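PDB 2IMR: aminodeoxyfutalosine deaminase from Deinococcus radiodurans, which deaminates aminodeoxyfutalosine to futalosine in menaquinone biosynthesis, using a single zinc ion in each subunit. Local coordinates for residues P236-V241 / T300-V305; C320-C325 / V347-G352; G88-P93 / F412-S417. One frame throughout, in Å; residues are numbered along the deposited sequence.

How the contacts relate
From the N terminus the chain first builds a small beta domain, and residues 88-93 lead from it towards the barrel. Their partner is the C-terminal segment 412-417, so contact 3 ties strand 90-91 of that domain to it and closes a loop of more than 300 residues within which the other two are nested. Contact 1 (236-241 with 300-305) closes first, and contact 2 (320-325 with 347-352) follows in series. These two meet in one parallel sheet, where strands 300-303 and 322-324 are neighbours and His303 N lies 2.8 Å from Val323 O, a probable hydrogen bond. Contact 3 stands apart, its nearest atoms about 7 Å from contact 2 and about 18 Å from contact 1.

Contact 1 of 3, residues P236-V241 / T300-V305; sequences PLQIHV and TLVHMV. With ZN (zinc ion), chain B.
Gln238, Ile239 and His240 pair with Thr300, Leu301 and Val302 as parallel strand neighbours, the two short axes turned by 38° and 4.5 Å apart at closest approach. Backbone bonds pass to and fro: Leu237 O receives Thr300 N, Thr300 O receives Ile239 N, Ile239 O receives Val302 N at 2.8 Å, and Val302 O receives Val241 N. Beyond this ladder Val241 O accepts from Met304 N, while a water joins Leu237 O to Thr300 OG1.

Ile239 and Leu301 share one face of the sheet. Leu301 CD2 leans on Val241 CG2, and Met304, bent at its second and third torsions, lays SD 3.7 Å from Val241 CB. The other face carries the polar groups. Gln238 runs beside Thr300, CG to CB 3.8 Å, then brings OE1 close to Val302 CG2; its amide is held by His99 ND1 and Ala98 O. His240 NE2 binds the zinc ion at 2.1 Å. The two histidine rings meet rim to rim, planes 23° apart, with His303 CD2 in the plane of the His240 ring and 3.8 Å from His240 CD2. Val302 CG1 covers the centre of one face of the His303 ring.

His303 NE2 is hydrogen-bonded to the zinc-bound water at 3.0 Å, whereas His240 ND1 is tied to His213 O, which fixes the turn of the metal-binding ring. Gln238 serves as a second-shell partner of the zinc ligand His99. One strand pair thus supplies a metal ligand and a grip on the zinc-bound water, consistent with a hydrolytic deaminase in which that water is the nucleophile.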
# COMPACT_ATOMS: atom_id res chain seq x y z
N PRO A 236 -12.37 -4.29 4.34
CA PRO A 236 -11.00 -4.62 3.97
C PRO A 236 -10.04 -4.33 5.12
O PRO A 236 -10.30 -3.46 5.96
CB PRO A 236 -10.74 -3.74 2.74
CG PRO A 236 -11.66 -2.58 2.95
CD PRO A 236 -12.92 -3.24 3.47
N LEU A 237 -8.94 -5.09 5.17
CA LEU A 237 -7.95 -4.94 6.22
C LEU A 237 -6.56 -4.67 5.67
O LEU A 237 -6.21 -5.11 4.58
CB LEU A 237 -7.86 -6.22 7.07
CG LEU A 237 -8.95 -6.62 8.06
CD1 LEU A 237 -8.78 -8.10 8.41
CD2 LEU A 237 -8.87 -5.77 9.31
N GLN A 238 -5.77 -3.93 6.44
CA GLN A 238 -4.37 -3.66 6.12
C GLN A 238 -3.63 -3.68 7.45
O GLN A 238 -4.04 -3.02 8.41
CB GLN A 238 -4.17 -2.31 5.41
CG GLN A 238 -4.00 -2.46 3.89
CD GLN A 238 -3.46 -1.21 3.21
OE1 GLN A 238 -2.54 -0.56 3.71
NE2 GLN A 238 -4.00 -0.89 2.04
N ILE A 239 -2.56 -4.46 7.51
CA ILE A 239 -1.74 -4.60 8.71
C ILE A 239 -0.28 -4.40 8.31
O ILE A 239 0.17 -5.00 7.32
CB ILE A 239 -1.88 -6.02 9.34
CG1 ILE A 239 -3.35 -6.38 9.55
CG2 ILE A 239 -1.12 -6.08 10.67
CD1 ILE A 239 -3.57 -7.82 9.98
N HIS A 240 0.46 -3.56 9.03
CA HIS A 240 1.88 -3.37 8.74
C HIS A 240 2.57 -4.57 9.36
O HIS A 240 2.46 -4.78 10.57
CB HIS A 240 2.44 -2.12 9.41
CG HIS A 240 1.76 -0.85 9.01
ND1 HIS A 240 0.69 -0.33 9.70
CD2 HIS A 240 2.03 0.03 8.02
CE1 HIS A 240 0.32 0.81 9.16
NE2 HIS A 240 1.12 1.06 8.13
N VAL A 241 3.31 -5.34 8.57
CA VAL A 241 3.96 -6.53 9.12
C VAL A 241 5.42 -6.71 8.70
O VAL A 241 5.75 -6.55 7.52
CB VAL A 241 3.18 -7.80 8.73
CG1 VAL A 241 3.83 -9.04 9.35
CG2 VAL A 241 1.73 -7.68 9.18
N THR A 300 -4.65 -7.48 3.85
CA THR A 300 -3.54 -7.07 3.01
C THR A 300 -2.40 -6.75 3.97
O THR A 300 -2.58 -6.00 4.92
CB THR A 300 -3.90 -5.83 2.16
OG1 THR A 300 -4.90 -6.19 1.20
CG2 THR A 300 -2.67 -5.32 1.42
N LEU A 301 -1.23 -7.34 3.72
CA LEU A 301 -0.07 -7.13 4.57
C LEU A 301 0.87 -6.10 3.96
O LEU A 301 1.29 -6.24 2.81
CB LEU A 301 0.65 -8.46 4.79
CG LEU A 301 -0.25 -9.60 5.27
CD1 LEU A 301 0.57 -10.88 5.41
CD2 LEU A 301 -0.91 -9.23 6.61
N VAL A 302 1.22 -5.09 4.75
CA VAL A 302 2.09 -4.01 4.28
C VAL A 302 3.55 -4.13 4.70
O VAL A 302 3.85 -4.53 5.83
CB VAL A 302 1.53 -2.66 4.75
CG1 VAL A 302 2.35 -1.52 4.15
CG2 VAL A 302 0.06 -2.55 4.36
N HIS A 303 4.44 -3.79 3.77
CA HIS A 303 5.89 -3.83 3.95
C HIS A 303 6.41 -5.24 3.77
O HIS A 303 6.97 -5.56 2.72
CB HIS A 303 6.29 -3.24 5.31
CG HIS A 303 5.97 -1.78 5.44
ND1 HIS A 303 6.38 -0.85 4.50
CD2 HIS A 303 5.26 -1.09 6.36
CE1 HIS A 303 5.93 0.35 4.85
NE2 HIS A 303 5.24 0.23 5.97
N MET A 304 6.23 -6.09 4.78
CA MET A 304 6.63 -7.49 4.66
C MET A 304 8.05 -7.66 4.13
O MET A 304 8.30 -8.48 3.24
CB MET A 304 5.66 -8.21 3.72
CG MET A 304 4.25 -8.30 4.25
SD MET A 304 4.19 -9.47 5.60
CE MET A 304 4.15 -11.03 4.66
N VAL A 305 8.98 -6.90 4.69
CA VAL A 305 10.36 -6.95 4.25
C VAL A 305 11.16 -8.06 4.91
O VAL A 305 11.91 -8.79 4.26
CB VAL A 305 11.06 -5.60 4.53
CG1 VAL A 305 12.56 -5.70 4.26
CG2 VAL A 305 10.45 -4.52 3.65
ZN ZN B . 1.74 2.69 6.99
O HOH W 1 -7.01 -4.32 2.16
O HOH W 2 3.51 2.57 6.74

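Contact 2 of 3, residues C320-C325 / V347-G352; sequences CAVVTC and VEVALG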
# COMPACT_ATOMS: atom_id res chain seq x y z
N CYS A 320 -3.45 -13.75 0.80
CA CYS A 320 -3.29 -12.35 1.19
C CYS A 320 -2.51 -11.57 0.13
O CYS A 320 -1.57 -12.10 -0.47
CB CYS A 320 -2.53 -12.23 2.52
SG CYS A 320 -3.37 -12.84 4.00
N ALA A 321 -2.89 -10.32 -0.09
CA ALA A 321 -2.17 -9.47 -1.03
C ALA A 321 -1.18 -8.70 -0.17
O ALA A 321 -1.37 -8.59 1.04
CB ALA A 321 -3.13 -8.51 -1.72
N VAL A 322 -0.12 -8.18 -0.77
CA VAL A 322 0.87 -7.42 -0.01
C VAL A 322 1.16 -6.09 -0.70
O VAL A 322 1.12 -6.00 -1.93
CB VAL A 322 2.20 -8.19 0.15
CG1 VAL A 322 1.96 -9.48 0.92
CG2 VAL A 322 2.81 -8.49 -1.21
N VAL A 323 1.45 -5.06 0.09
CA VAL A 323 1.79 -3.76 -0.48
C VAL A 323 3.22 -3.43 -0.10
O VAL A 323 3.59 -3.49 1.07
CB VAL A 323 0.86 -2.64 0.04
CG1 VAL A 323 1.25 -1.31 -0.62
CG2 VAL A 323 -0.59 -2.97 -0.25
N THR A 324 4.04 -3.09 -1.09
CA THR A 324 5.42 -2.73 -0.81
C THR A 324 5.58 -1.23 -1.06
O THR A 324 4.96 -0.69 -1.97
CB THR A 324 6.40 -3.56 -1.69
OG1 THR A 324 7.76 -3.18 -1.41
CG2 THR A 324 6.12 -3.34 -3.17
N CYS A 325 6.39 -0.57 -0.23
CA CYS A 325 6.66 0.87 -0.33
C CYS A 325 8.18 1.00 -0.44
O CYS A 325 8.88 1.21 0.56
CB CYS A 325 6.15 1.60 0.93
SG CYS A 325 4.38 1.34 1.32
N VAL A 347 2.05 -14.44 -5.03
CA VAL A 347 1.37 -13.49 -4.16
C VAL A 347 1.14 -12.18 -4.90
O VAL A 347 2.03 -11.66 -5.56
CB VAL A 347 2.23 -13.22 -2.90
CG1 VAL A 347 1.53 -12.21 -1.99
CG2 VAL A 347 2.48 -14.52 -2.16
N GLU A 348 -0.08 -11.65 -4.81
CA GLU A 348 -0.45 -10.40 -5.46
C GLU A 348 0.28 -9.25 -4.76
O GLU A 348 0.16 -9.08 -3.54
CB GLU A 348 -1.96 -10.18 -5.37
CG GLU A 348 -2.46 -8.88 -5.98
CD GLU A 348 -2.28 -8.82 -7.49
OE1 GLU A 348 -1.12 -8.81 -7.95
OE2 GLU A 348 -3.30 -8.77 -8.21
N VAL A 349 1.02 -8.47 -5.53
CA VAL A 349 1.78 -7.35 -4.99
C VAL A 349 1.26 -6.01 -5.51
O VAL A 349 0.97 -5.87 -6.70
CB VAL A 349 3.28 -7.48 -5.34
CG1 VAL A 349 4.07 -6.32 -4.75
CG2 VAL A 349 3.82 -8.80 -4.82
N ALA A 350 1.14 -5.04 -4.61
CA ALA A 350 0.68 -3.70 -4.96
C ALA A 350 1.75 -2.72 -4.48
O ALA A 350 2.60 -3.06 -3.65
CB ALA A 350 -0.65 -3.41 -4.27
N LEU A 351 1.70 -1.50 -5.01
CA LEU A 351 2.67 -0.48 -4.64
C LEU A 351 2.06 0.69 -3.86
O LEU A 351 0.93 1.11 -4.12
CB LEU A 351 3.35 0.07 -5.89
CG LEU A 351 4.45 -0.79 -6.51
CD1 LEU A 351 4.71 -0.35 -7.94
CD2 LEU A 351 5.72 -0.65 -5.67
N GLY A 352 2.84 1.20 -2.91
CA GLY A 352 2.42 2.33 -2.11
C GLY A 352 3.64 3.21 -1.91
O GLY A 352 4.76 2.78 -2.17
O HOH W 3 -1.94 -13.05 -3.02
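Val322 and Thr324 each use both their N-H and their C=O to bind the neighbouring strand. Val322 N bonds to Glu348 O, and Ala350 N lies 2.8 Å from its acceptor Val322 O; Thr324 N donates to Ala350 O, and Gly352 N to Thr324 O. At the start of the ladder a water bridges Cys320 O and Glu348 N. The carboxylate of Glu348 turns away to a salt bridge with Arg393.

Packing lies on both faces of this pair. Val322 CG2 occupies the crowded position between its own N and carbonyl carbon, which sets it 3.8 Å from Val349 CG2; the side chains of Val322 and Val347 cross at about a right angle. Thr324 CG2 is lodged in the same way (chi1 180° for OG1), 3.7 Å from Leu351 CD2 and 3.9 Å from Val349 CG1, and Trp339 of helix 339-344 covers this patch. On the reverse face Val323 CG2 rests on Ala350 CB at 4.0 Å. A beta carbon at Gly352 would sit tightly against Val323 CG1 and Cys325 SG.

Two parallel strands joined through helices 326-331 and 339-344 form a beta-alpha-beta crossover of the amidohydrolase TIM barrel. Leu351 pairs by its backbone with Ala98, which closes the barrel, and the second strand ends just before Asp354, a residue assigned to the zinc site, although the protein ligands seen here are His99, His101 and His240.

Contact 3 of 3, residues G88-P93 / F412-S417; sequences GAVIAP and FRWELS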
# COMPACT_ATOMS: atom_id res chain seq x y z
N GLY A 88 7.90 7.93 -24.06
CA GLY A 88 8.45 7.70 -22.74
C GLY A 88 8.49 6.25 -22.30
O GLY A 88 8.23 5.34 -23.09
N ALA A 89 8.79 6.03 -21.03
CA ALA A 89 8.90 4.68 -20.49
C ALA A 89 7.57 3.96 -20.29
O ALA A 89 7.43 2.79 -20.64
CB ALA A 89 9.67 4.70 -19.18
N VAL A 90 6.59 4.65 -19.73
CA VAL A 90 5.33 4.00 -19.45
C VAL A 90 4.05 4.66 -19.95
O VAL A 90 3.87 5.87 -19.84
CB VAL A 90 5.17 3.79 -17.92
CG1 VAL A 90 3.84 3.11 -17.62
CG2 VAL A 90 6.34 2.97 -17.38
N ILE A 91 3.18 3.83 -20.50
CA ILE A 91 1.87 4.27 -20.94
C ILE A 91 0.92 3.33 -20.22
O ILE A 91 0.94 2.12 -20.46
CB ILE A 91 1.65 4.14 -22.46
CG1 ILE A 91 2.53 5.15 -23.21
CG2 ILE A 91 0.19 4.37 -22.79
CD1 ILE A 91 2.37 5.12 -24.71
N ALA A 92 0.10 3.88 -19.33
CA ALA A 92 -0.84 3.08 -18.56
C ALA A 92 -1.76 3.97 -17.74
O ALA A 92 -1.49 5.16 -17.56
CB ALA A 92 -0.07 2.13 -17.62
N PRO A 93 -2.87 3.41 -17.23
CA PRO A 93 -3.79 4.22 -16.43
C PRO A 93 -3.01 4.77 -15.24
O PRO A 93 -1.95 4.24 -14.90
CB PRO A 93 -4.85 3.20 -16.01
CG PRO A 93 -4.86 2.24 -17.16
CD PRO A 93 -3.40 2.05 -17.44
N PHE A 412 -2.53 8.96 -19.37
CA PHE A 412 -2.00 7.62 -19.63
C PHE A 412 -0.52 7.66 -19.96
O PHE A 412 0.17 6.64 -19.93
CB PHE A 412 -2.75 6.97 -20.80
CG PHE A 412 -4.21 6.76 -20.55
CD1 PHE A 412 -5.10 6.66 -21.62
CD2 PHE A 412 -4.70 6.65 -19.25
CE1 PHE A 412 -6.46 6.45 -21.40
CE2 PHE A 412 -6.06 6.44 -19.02
CZ PHE A 412 -6.94 6.34 -20.10
N ARG A 413 -0.03 8.85 -20.31
CA ARG A 413 1.36 9.02 -20.67
C ARG A 413 2.11 9.53 -19.43
O ARG A 413 2.19 10.73 -19.18
CB ARG A 413 1.43 10.03 -21.82
CG ARG A 413 2.75 10.12 -22.54
CD ARG A 413 2.57 10.81 -23.90
NE ARG A 413 3.85 11.17 -24.48
CZ ARG A 413 4.01 11.67 -25.70
NH1 ARG A 413 2.96 11.86 -26.50
NH2 ARG A 413 5.23 11.98 -26.12
N TRP A 414 2.65 8.60 -18.65
CA TRP A 414 3.35 8.94 -17.41
C TRP A 414 4.46 9.98 -17.49
O TRP A 414 4.67 10.72 -16.53
CB TRP A 414 3.90 7.66 -16.77
CG TRP A 414 2.83 6.75 -16.23
CD1 TRP A 414 1.50 6.75 -16.55
CD2 TRP A 414 3.01 5.66 -15.31
NE1 TRP A 414 0.84 5.74 -15.89
CE2 TRP A 414 1.75 5.05 -15.12
CE3 TRP A 414 4.12 5.14 -14.64
CZ2 TRP A 414 1.56 3.95 -14.28
CZ3 TRP A 414 3.94 4.03 -13.79
CH2 TRP A 414 2.67 3.46 -13.63
N GLU A 415 5.16 10.05 -18.62
CA GLU A 415 6.25 11.02 -18.75
C GLU A 415 5.78 12.48 -18.66
O GLU A 415 6.60 13.39 -18.49
CB GLU A 415 7.00 10.83 -20.07
CG GLU A 415 6.23 11.31 -21.29
CD GLU A 415 7.10 11.48 -22.52
OE1 GLU A 415 8.31 11.74 -22.37
OE2 GLU A 415 6.55 11.40 -23.64
N LEU A 416 4.47 12.69 -18.75
CA LEU A 416 3.91 14.05 -18.70
C LEU A 416 3.25 14.40 -17.37
O LEU A 416 2.62 15.46 -17.24
CB LEU A 416 2.88 14.22 -19.82
CG LEU A 416 3.30 13.79 -21.23
CD1 LEU A 416 2.12 13.95 -22.19
CD2 LEU A 416 4.48 14.63 -21.70
N SER A 417 3.40 13.52 -16.39
CA SER A 417 2.79 13.71 -15.07
C SER A 417 3.23 14.99 -14.36
O SER A 417 4.42 15.29 -14.29
CB SER A 417 3.10 12.51 -14.18
OG SER A 417 2.44 12.62 -12.93
O HOH W 4 5.29 8.14 -20.56
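Trp414 turns CG anti to its carbonyl carbon (chi1 -69°), while Val90 holds CG1 anti to its backbone N (chi1 180°), and the two torsions bring the valine methyl over the indole. Val90 CG1 stands 3.6 Å from the centroid of the Trp414 six-membered ring and 15° off its normal, a CH-pi contact. At the ring's edge Trp414 NE1 donates to Ala92 O at 2.9 Å, from above the carbonyl plane, and makes a second, weak bond of 3.3 Å to Pro93 O. Ala92 CB lies 4.1 Å from Trp414 CZ2.

Backbone bonds back this up. Ala92 N donates to Phe412 O at 2.8 Å, Trp414 N bonds to Val90 O at 3.2 Å, and Ile91 and Arg413 form a single bridge between them. A water donates to Val90 O and accepts from Glu415 N. Phe412 lays CD2 3.8 Å from Pro93 CA.

Arg413 grips Glu415 side-on, NE and NH2 both meeting OE2, with the NE to OE2 distance 2.8 Å. Glu415 lies beside Gly88, whose backbone angles call for glycine and where a beta carbon would clash with Glu415 CB.

Val388 and Val368 also pack on Trp414, and Arg365 makes a cation-pi contact with it. An alanine in place of Trp414 would probably leave the carbonyls of Ala92 and Pro93 without their indole donor and open a gap beside Val90.

This is structural packing away from the zinc site: residues 412-415, running into the 3-10 turn 414-416, pack against and bond to strand 90-91, an outer strand of the small mixed sheet it forms with 45-47 and 53-54, as in many amidohydrolases, where segments from both ends of the chain build a small beta domain beside the barrel.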